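Guanylate kinase (Stenotrophomonas maltophilia, PDB 6WCT) catalyses the ATP-dependent phosphorylation of GMP to GDP, a step thought to be essential for recycling GMP and, indirectly, cGMP. Local coordinates at residues 87-92 with 117-122; 28-33 with 145-150. All blocks are in the same frame, centred on the assembly; numbering follows the deposited sequence.

Both contacts face the bound GMP, from opposite ends of the nucleotide. Contact 1 is buried and joins strand 87-93 of the small mixed sheet to the loop and helix after strand 114-117 of the parallel sheet; a glutamine side chain ties the two segments together. Contact 2, only partly buried, sets the P-loop after strand 24-28 against helix 144-152, with leucine packing on a turn and an arginine meeting a phosphate ion. Their centres lie about 19 Å apart, yet the two touch where Ile119 O packs on Ala28 CB. Contact 2 thus meets phosphate with N-H and hydroxyl groups, whereas in contact 1 acids meet the N-H groups of the base.

Contact 1 of 2, residues 87-92 with 117-122. With 5GP (guanosine-5'-monophosphate), chain E.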
loop_
_atom_site.group_PDB
_atom_site.type_symbol
_atom_site.label_atom_id
_atom_site.label_comp_id
_atom_site.label_asym_id
_atom_site.label_seq_id
_atom_site.Cartn_x
_atom_site.Cartn_y
_atom_site.Cartn_z
ATOM N N PHE A 87 -25.391 15.509 -4.730
ATOM C CA PHE A 87 -24.045 15.035 -5.046
ATOM C C PHE A 87 -23.142 14.964 -3.817
ATOM O O PHE A 87 -22.997 15.946 -3.080
ATOM C CB PHE A 87 -23.411 15.915 -6.118
ATOM C CG PHE A 87 -24.038 15.735 -7.459
ATOM C CD1 PHE A 87 -23.993 14.510 -8.099
ATOM C CD2 PHE A 87 -24.699 16.791 -8.069
ATOM C CE1 PHE A 87 -24.583 14.342 -9.329
ATOM C CE2 PHE A 87 -25.291 16.631 -9.295
ATOM C CZ PHE A 87 -25.241 15.401 -9.929
ATOM N N PHE A 88 -22.521 13.798 -3.626
ATOM C CA PHE A 88 -21.458 13.638 -2.636
ATOM C C PHE A 88 -20.282 14.564 -2.942
ATOM O O PHE A 88 -19.761 15.253 -2.056
ATOM C CB PHE A 88 -21.035 12.163 -2.627
ATOM C CG PHE A 88 -19.927 11.829 -1.675
ATOM C CD1 PHE A 88 -20.127 11.857 -0.307
ATOM C CD2 PHE A 88 -18.692 11.415 -2.161
ATOM C CE1 PHE A 88 -19.097 11.524 0.563
ATOM C CE2 PHE A 88 -17.662 11.074 -1.300
ATOM C CZ PHE A 88 -17.863 11.130 0.064
ATOM N N GLU A 89 -19.855 14.583 -4.197
ATOM C CA GLU A 89 -18.918 15.550 -4.736
ATOM C C GLU A 89 -19.344 15.820 -6.166
ATOM O O GLU A 89 -19.973 14.978 -6.814
ATOM C CB GLU A 89 -17.456 15.057 -4.703
ATOM C CG GLU A 89 -17.155 13.782 -5.537
ATOM C CD GLU A 89 -17.079 14.003 -7.058
ATOM O OE1 GLU A 89 -17.475 13.091 -7.828
ATOM O OE2 GLU A 89 -16.636 15.077 -7.494
ATOM N N HIS A 90 -18.997 16.996 -6.658
ATOM C CA HIS A 90 -19.264 17.296 -8.051
ATOM C C HIS A 90 -18.292 18.375 -8.464
ATOM O O HIS A 90 -17.757 19.103 -7.629
ATOM C CB HIS A 90 -20.716 17.723 -8.276
ATOM C CG HIS A 90 -21.029 19.083 -7.738
ATOM N ND1 HIS A 90 -21.403 19.292 -6.431
ATOM C CD2 HIS A 90 -21.016 20.302 -8.329
ATOM C CE1 HIS A 90 -21.619 20.582 -6.239
ATOM N NE2 HIS A 90 -21.391 21.217 -7.375
ATOM N N ALA A 91 -18.040 18.444 -9.762
ATOM C CA ALA A 91 -17.053 19.393 -10.230
ATOM C C ALA A 91 -17.304 19.704 -11.692
ATOM O O ALA A 91 -17.876 18.906 -12.438
ATOM C CB ALA A 91 -15.635 18.859 -10.020
ATOM N N TRP A 92 -16.838 20.877 -12.083
ATOM C CA TRP A 92 -16.841 21.324 -13.464
ATOM C C TRP A 92 -15.573 20.777 -14.088
ATOM O O TRP A 92 -14.470 21.230 -13.769
ATOM C CB TRP A 92 -16.894 22.850 -13.508
ATOM C CG TRP A 92 -17.112 23.478 -14.854
ATOM C CD1 TRP A 92 -16.183 24.120 -15.614
ATOM C CD2 TRP A 92 -18.346 23.535 -15.593
ATOM N NE1 TRP A 92 -16.759 24.577 -16.781
ATOM C CE2 TRP A 92 -18.085 24.226 -16.793
ATOM C CE3 TRP A 92 -19.641 23.057 -15.358
ATOM C CZ2 TRP A 92 -19.072 24.461 -17.756
ATOM C CZ3 TRP A 92 -20.624 23.293 -16.318
ATOM C CH2 TRP A 92 -20.330 23.989 -17.500
ATOM N N LEU A 117 -14.304 5.193 -6.505
ATOM C CA LEU A 117 -14.709 6.323 -7.339
ATOM C C LEU A 117 -13.650 6.586 -8.406
ATOM O O LEU A 117 -12.461 6.654 -8.085
ATOM C CB LEU A 117 -14.901 7.589 -6.496
ATOM C CG LEU A 117 -15.801 7.513 -5.260
ATOM C CD1 LEU A 117 -15.863 8.846 -4.501
ATOM C CD2 LEU A 117 -17.225 7.000 -5.620
ATOM N N GLU A 118 -14.083 6.814 -9.652
ATOM C CA GLU A 118 -13.193 7.190 -10.751
ATOM C C GLU A 118 -13.474 8.657 -11.038
ATOM O O GLU A 118 -14.391 8.987 -11.791
ATOM C CB GLU A 118 -13.426 6.327 -11.987
ATOM C CG GLU A 118 -13.173 4.873 -11.722
ATOM C CD GLU A 118 -13.346 3.984 -12.964
ATOM O OE1 GLU A 118 -13.732 2.823 -12.793
ATOM O OE2 GLU A 118 -13.127 4.449 -14.097
ATOM N N ILE A 119 -12.704 9.550 -10.404
ATOM C CA ILE A 119 -13.013 10.975 -10.456
ATOM C C ILE A 119 -11.745 11.798 -10.623
ATOM O O ILE A 119 -10.638 11.326 -10.376
ATOM C CB ILE A 119 -13.773 11.414 -9.193
ATOM C CG1 ILE A 119 -12.867 11.237 -7.979
ATOM C CG2 ILE A 119 -15.105 10.587 -9.058
ATOM C CD1 ILE A 119 -13.541 11.598 -6.645
ATOM N N ASP A 120 -11.921 13.061 -11.000
ATOM C CA ASP A 120 -10.772 13.901 -11.297
ATOM C C ASP A 120 -10.174 14.439 -9.999
ATOM O O ASP A 120 -10.605 14.094 -8.890
ATOM C CB ASP A 120 -11.160 15.039 -12.240
ATOM C CG ASP A 120 -11.745 16.237 -11.504
ATOM O OD1 ASP A 120 -12.535 16.011 -10.568
ATOM O OD2 ASP A 120 -11.394 17.401 -11.841
ATOM N N TRP A 121 -9.142 15.271 -10.135
ATOM C CA TRP A 121 -8.466 15.780 -8.951
ATOM C C TRP A 121 -9.360 16.698 -8.143
ATOM O O TRP A 121 -9.243 16.730 -6.912
ATOM C CB TRP A 121 -7.183 16.504 -9.333
ATOM C CG TRP A 121 -7.347 17.745 -10.187
ATOM C CD1 TRP A 121 -7.316 17.806 -11.547
ATOM C CD2 TRP A 121 -7.557 19.096 -9.730
ATOM N NE1 TRP A 121 -7.488 19.104 -11.967
ATOM C CE2 TRP A 121 -7.642 19.914 -10.874
ATOM C CE3 TRP A 121 -7.691 19.683 -8.473
ATOM C CZ2 TRP A 121 -7.833 21.299 -10.800
ATOM C CZ3 TRP A 121 -7.902 21.076 -8.398
ATOM C CH2 TRP A 121 -7.974 21.856 -9.555
ATOM N N GLN A 122 -10.216 17.479 -8.814
ATOM C CA GLN A 122 -11.127 18.369 -8.099
ATOM C C GLN A 122 -12.070 17.561 -7.232
ATOM O O GLN A 122 -12.302 17.892 -6.068
ATOM C CB GLN A 122 -11.924 19.219 -9.084
ATOM C CG GLN A 122 -11.118 20.113 -9.970
ATOM C CD GLN A 122 -11.976 20.725 -11.054
ATOM O OE1 GLN A 122 -12.328 21.901 -10.990
ATOM N NE2 GLN A 122 -12.334 19.917 -12.058
HETATM P P 5GP E . -14.348 11.794 -19.437
HETATM O O1P 5GP E . -15.182 10.544 -19.304
HETATM O O2P 5GP E . -13.300 11.759 -20.549
HETATM O O3P 5GP E . -15.143 13.071 -19.549
HETATM O "O5'" 5GP E . -13.575 11.987 -18.079
HETATM C "C5'" 5GP E . -13.026 13.242 -17.736
HETATM C "C4'" 5GP E . -12.559 13.228 -16.312
HETATM O "O4'" 5GP E . -13.712 13.342 -15.437
HETATM C "C3'" 5GP E . -11.838 11.932 -15.895
HETATM O "O3'" 5GP E . -10.698 12.241 -15.103
HETATM C "C2'" 5GP E . -12.856 11.243 -14.998
HETATM O "O2'" 5GP E . -12.304 10.392 -14.019
HETATM C "C1'" 5GP E . -13.549 12.441 -14.378
HETATM N N9 5GP E . -14.842 12.132 -13.792
HETATM C C8 5GP E . -15.652 11.076 -14.121
HETATM N N7 5GP E . -16.656 10.923 -13.299
HETATM C C5 5GP E . -16.507 11.950 -12.382
HETATM C C6 5GP E . -17.251 12.269 -11.232
HETATM O O6 5GP E . -18.232 11.662 -10.806
HETATM N N1 5GP E . -16.732 13.358 -10.554
HETATM C C2 5GP E . -15.616 14.062 -10.935
HETATM N N2 5GP E . -15.232 15.075 -10.147
HETATM N N3 5GP E . -14.907 13.769 -12.020
HETATM C C4 5GP E . -15.398 12.711 -12.686
#
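Two side-chain torsions set up the meeting of Glu89 with Ile119 and of Trp92 with Gln122. Glu89 places CG between its own backbone N and carbonyl carbon (chi1 62°) and bends again at the next bond, which brings OE1 to 3.7 Å from Ile119 CG2. Gln122 instead keeps CG anti to its carbonyl carbon and runs on extended, carrying its amide to the strand. There NE2 donates to Trp92 O at 3.0 Å, from well above the carbonyl plane. A second bond from NE2 reaches Asp120 OD2 at 2.7 Å on the syn side, nearly straight at 171°. An amide nitrogen suits this place because its two hydrogens can serve a main-chain oxygen and an acid together. Asp120 is also the N-cap of the helix, its OD2 accepting weakly from Gln122 N.

Together the two segments recognise guanine. Glu89 OE1 accepts from GMP N1 at 2.8 Å and OE2 from N2, while Asp120 OD1 takes N2 at 2.9 Å; the exocyclic amino group gives one N-H to each of two acids, which probably eases their proximity. Ile119 lays CG2 over the face of the base, 3.5 Å from GMP C6, and the small Ala91 packs its CB on Gln122 CB at 3.8 Å. Strand 87-93 is an edge of the mixed sheet, bonded to strand 96-101, whose Thr100 OG1 is hydrogen-bonded to Glu89 OE1 and steadies the carboxylate; Phe88 turns inward to touch Leu117 of strand 114-117 and Val127 and Leu130 of helix 121-130.

Contact 2 of 2, residues 28-33 with 145-150; sequences AAPSGA and QALQDR. With 5GP (guanosine-5'-monophosphate), chain E; PO4 (phosphate ion), chain F.
Phosphate oxygen O3 is gripped from both segments: Gly32 N donates to it at 3.0 Å, and Arg150 NE adds a weak bond of 3.3 Å. The loop is the P-loop (Walker A) between strand 24-28 and helix 35-45, the nucleotide-phosphate site of P-loop NTPases, the clan to which guanylate kinase belongs, and the ion, probably from the crystallisation liquor, is also bound by Gly34 N and Ser36 OG. Gly32, Ala33 and Arg150 contact ADP in another structure of this protein, though none is bound to this chain, so the ion plausibly marks a phosphate position of that nucleotide.

Pro30 to Ala33 form a type II turn, closed by Ala33 N on Pro30 O. Gly32 has a positive phi of 86°, at which a CB would crowd the carbonyl oxygen of Ser31; with hydrogen alone there, helix 144-152 can come close. Leu147 presses CD2 against the turn, 3.5 Å from Gly32 C, and reaches Pro30 and Ala33 as well, while Leu166 and Ala169 of helix 159-173 touch its side chain.

Arg150 sets CG anti to its backbone N (chi1 -170°) and stays extended to NE, its CB lying 3.5 Å from Gly32 O. Ser31, whose CB points away from the helix, gives its OG proton to GMP O2P. The guanidinium meets the ion at its edge, where Arg150 NH2 donates to phosphate O2 at 2.8 Å.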
loop_
_atom_site.group_PDB
_atom_site.type_symbol
_atom_site.label_atom_id
_atom_site.label_comp_id
_atom_site.label_asym_id
_atom_site.label_seq_id
_atom_site.Cartn_x
_atom_site.Cartn_y
_atom_site.Cartn_z
ATOM N N ALA A 28 -7.733 7.787 -10.123
ATOM C CA ALA A 28 -7.805 8.875 -11.078
ATOM C C ALA A 28 -6.801 8.654 -12.196
ATOM O O ALA A 28 -5.744 8.050 -12.000
ATOM C CB ALA A 28 -7.508 10.201 -10.425
ATOM N N ALA A 29 -7.118 9.206 -13.343
ATOM C CA ALA A 29 -6.296 9.096 -14.538
ATOM C C ALA A 29 -6.929 9.961 -15.609
ATOM O O ALA A 29 -8.163 10.047 -15.670
ATOM C CB ALA A 29 -6.219 7.647 -15.022
ATOM N N PRO A 30 -6.150 10.579 -16.489
ATOM C CA PRO A 30 -6.767 11.191 -17.665
ATOM C C PRO A 30 -7.429 10.097 -18.481
ATOM O O PRO A 30 -6.957 8.959 -18.516
ATOM C CB PRO A 30 -5.582 11.817 -18.406
ATOM C CG PRO A 30 -4.389 10.960 -17.996
ATOM C CD PRO A 30 -4.677 10.595 -16.548
ATOM N N SER A 31 -8.516 10.453 -19.159
ATOM C CA SER A 31 -9.152 9.512 -20.070
ATOM C C SER A 31 -8.156 9.080 -21.138
ATOM O O SER A 31 -7.302 9.862 -21.568
ATOM C CB SER A 31 -10.392 10.133 -20.706
ATOM O OG SER A 31 -11.441 10.230 -19.755
ATOM N N GLY A 32 -8.249 7.813 -21.539
ATOM C CA GLY A 32 -7.330 7.259 -22.507
ATOM C C GLY A 32 -6.037 6.722 -21.927
ATOM O O GLY A 32 -5.176 6.272 -22.694
ATOM N N ALA A 33 -5.874 6.743 -20.600
ATOM C CA ALA A 33 -4.742 6.100 -19.945
ATOM C C ALA A 33 -5.026 4.638 -19.619
ATOM O O ALA A 33 -4.104 3.912 -19.229
ATOM C CB ALA A 33 -4.360 6.849 -18.656
ATOM N N GLN A 145 2.231 9.827 -26.385
ATOM C CA GLN A 145 1.768 9.091 -27.556
ATOM C C GLN A 145 0.713 8.058 -27.181
ATOM O O GLN A 145 -0.271 7.874 -27.912
ATOM C CB GLN A 145 2.953 8.418 -28.250
ATOM C CG GLN A 145 2.574 7.498 -29.390
ATOM C CD GLN A 145 2.110 8.245 -30.624
ATOM O OE1 GLN A 145 2.876 8.990 -31.244
ATOM N NE2 GLN A 145 0.854 8.035 -30.999
ATOM N N ALA A 146 0.907 7.364 -26.053
ATOM C CA ALA A 146 -0.045 6.337 -25.648
ATOM C C ALA A 146 -1.449 6.902 -25.478
ATOM O O ALA A 146 -2.432 6.215 -25.784
ATOM C CB ALA A 146 0.425 5.659 -24.362
ATOM N N LEU A 147 -1.565 8.149 -25.016
ATOM C CA LEU A 147 -2.878 8.774 -24.881
ATOM C C LEU A 147 -3.551 8.925 -26.237
ATOM O O LEU A 147 -4.734 8.601 -26.398
ATOM C CB LEU A 147 -2.755 10.141 -24.210
ATOM C CG LEU A 147 -2.656 10.211 -22.690
ATOM C CD1 LEU A 147 -2.576 11.670 -22.253
ATOM C CD2 LEU A 147 -3.809 9.481 -22.010
ATOM N N GLN A 148 -2.809 9.432 -27.225
ATOM C CA GLN A 148 -3.376 9.614 -28.559
ATOM C C GLN A 148 -3.853 8.292 -29.136
ATOM O O GLN A 148 -4.969 8.204 -29.662
ATOM C CB GLN A 148 -2.345 10.253 -29.489
ATOM N N ASP A 149 -3.046 7.237 -28.998
ATOM C CA ASP A 149 -3.386 5.968 -29.630
ATOM C C ASP A 149 -4.711 5.425 -29.101
ATOM O O ASP A 149 -5.587 5.033 -29.882
ATOM C CB ASP A 149 -2.249 4.959 -29.428
ATOM C CG ASP A 149 -0.930 5.396 -30.091
ATOM O OD1 ASP A 149 -0.941 6.347 -30.904
ATOM O OD2 ASP A 149 0.116 4.763 -29.818
ATOM N N ARG A 150 -4.897 5.427 -27.776
ATOM C CA ARG A 150 -6.142 4.911 -27.208
ATOM C C ARG A 150 -7.343 5.789 -27.563
ATOM O O ARG A 150 -8.479 5.300 -27.548
ATOM C CB ARG A 150 -6.028 4.732 -25.687
ATOM C CG ARG A 150 -7.212 3.974 -25.052
ATOM C CD ARG A 150 -6.777 3.189 -23.820
ATOM N NE ARG A 150 -7.859 2.963 -22.855
ATOM C CZ ARG A 150 -8.371 1.768 -22.555
ATOM N NH1 ARG A 150 -7.905 0.670 -23.143
ATOM N NH2 ARG A 150 -9.342 1.671 -21.652
HETATM P P 5GP E . -14.348 11.794 -19.437
HETATM O O1P 5GP E . -15.182 10.544 -19.304
HETATM O O2P 5GP E . -13.300 11.759 -20.549
HETATM O O3P 5GP E . -15.143 13.071 -19.549
HETATM O "O5'" 5GP E . -13.575 11.987 -18.079
HETATM C "C5'" 5GP E . -13.026 13.242 -17.736
HETATM C "C4'" 5GP E . -12.559 13.228 -16.312
HETATM O "O4'" 5GP E . -13.712 13.342 -15.437
HETATM C "C3'" 5GP E . -11.838 11.932 -15.895
HETATM O "O3'" 5GP E . -10.698 12.241 -15.103
HETATM C "C2'" 5GP E . -12.856 11.243 -14.998
HETATM O "O2'" 5GP E . -12.304 10.392 -14.019
HETATM C "C1'" 5GP E . -13.549 12.441 -14.378
HETATM N N9 5GP E . -14.842 12.132 -13.792
HETATM C C8 5GP E . -15.652 11.076 -14.121
HETATM N N7 5GP E . -16.656 10.923 -13.299
HETATM C C5 5GP E . -16.507 11.950 -12.382
HETATM C C6 5GP E . -17.251 12.269 -11.232
HETATM O O6 5GP E . -18.232 11.662 -10.806
HETATM N N1 5GP E . -16.732 13.358 -10.554
HETATM C C2 5GP E . -15.616 14.062 -10.935
HETATM N N2 5GP E . -15.232 15.075 -10.147
HETATM N N3 5GP E . -14.907 13.769 -12.020
HETATM C C4 5GP E . -15.398 12.711 -12.686
HETATM P P PO4 F . -10.301 4.951 -19.932
HETATM O O1 PO4 F . -10.232 4.956 -18.422
HETATM O O2 PO4 F . -10.856 3.620 -20.361
HETATM O O3 PO4 F . -8.930 5.098 -20.564
HETATM O O4 PO4 F . -11.200 6.086 -20.370
#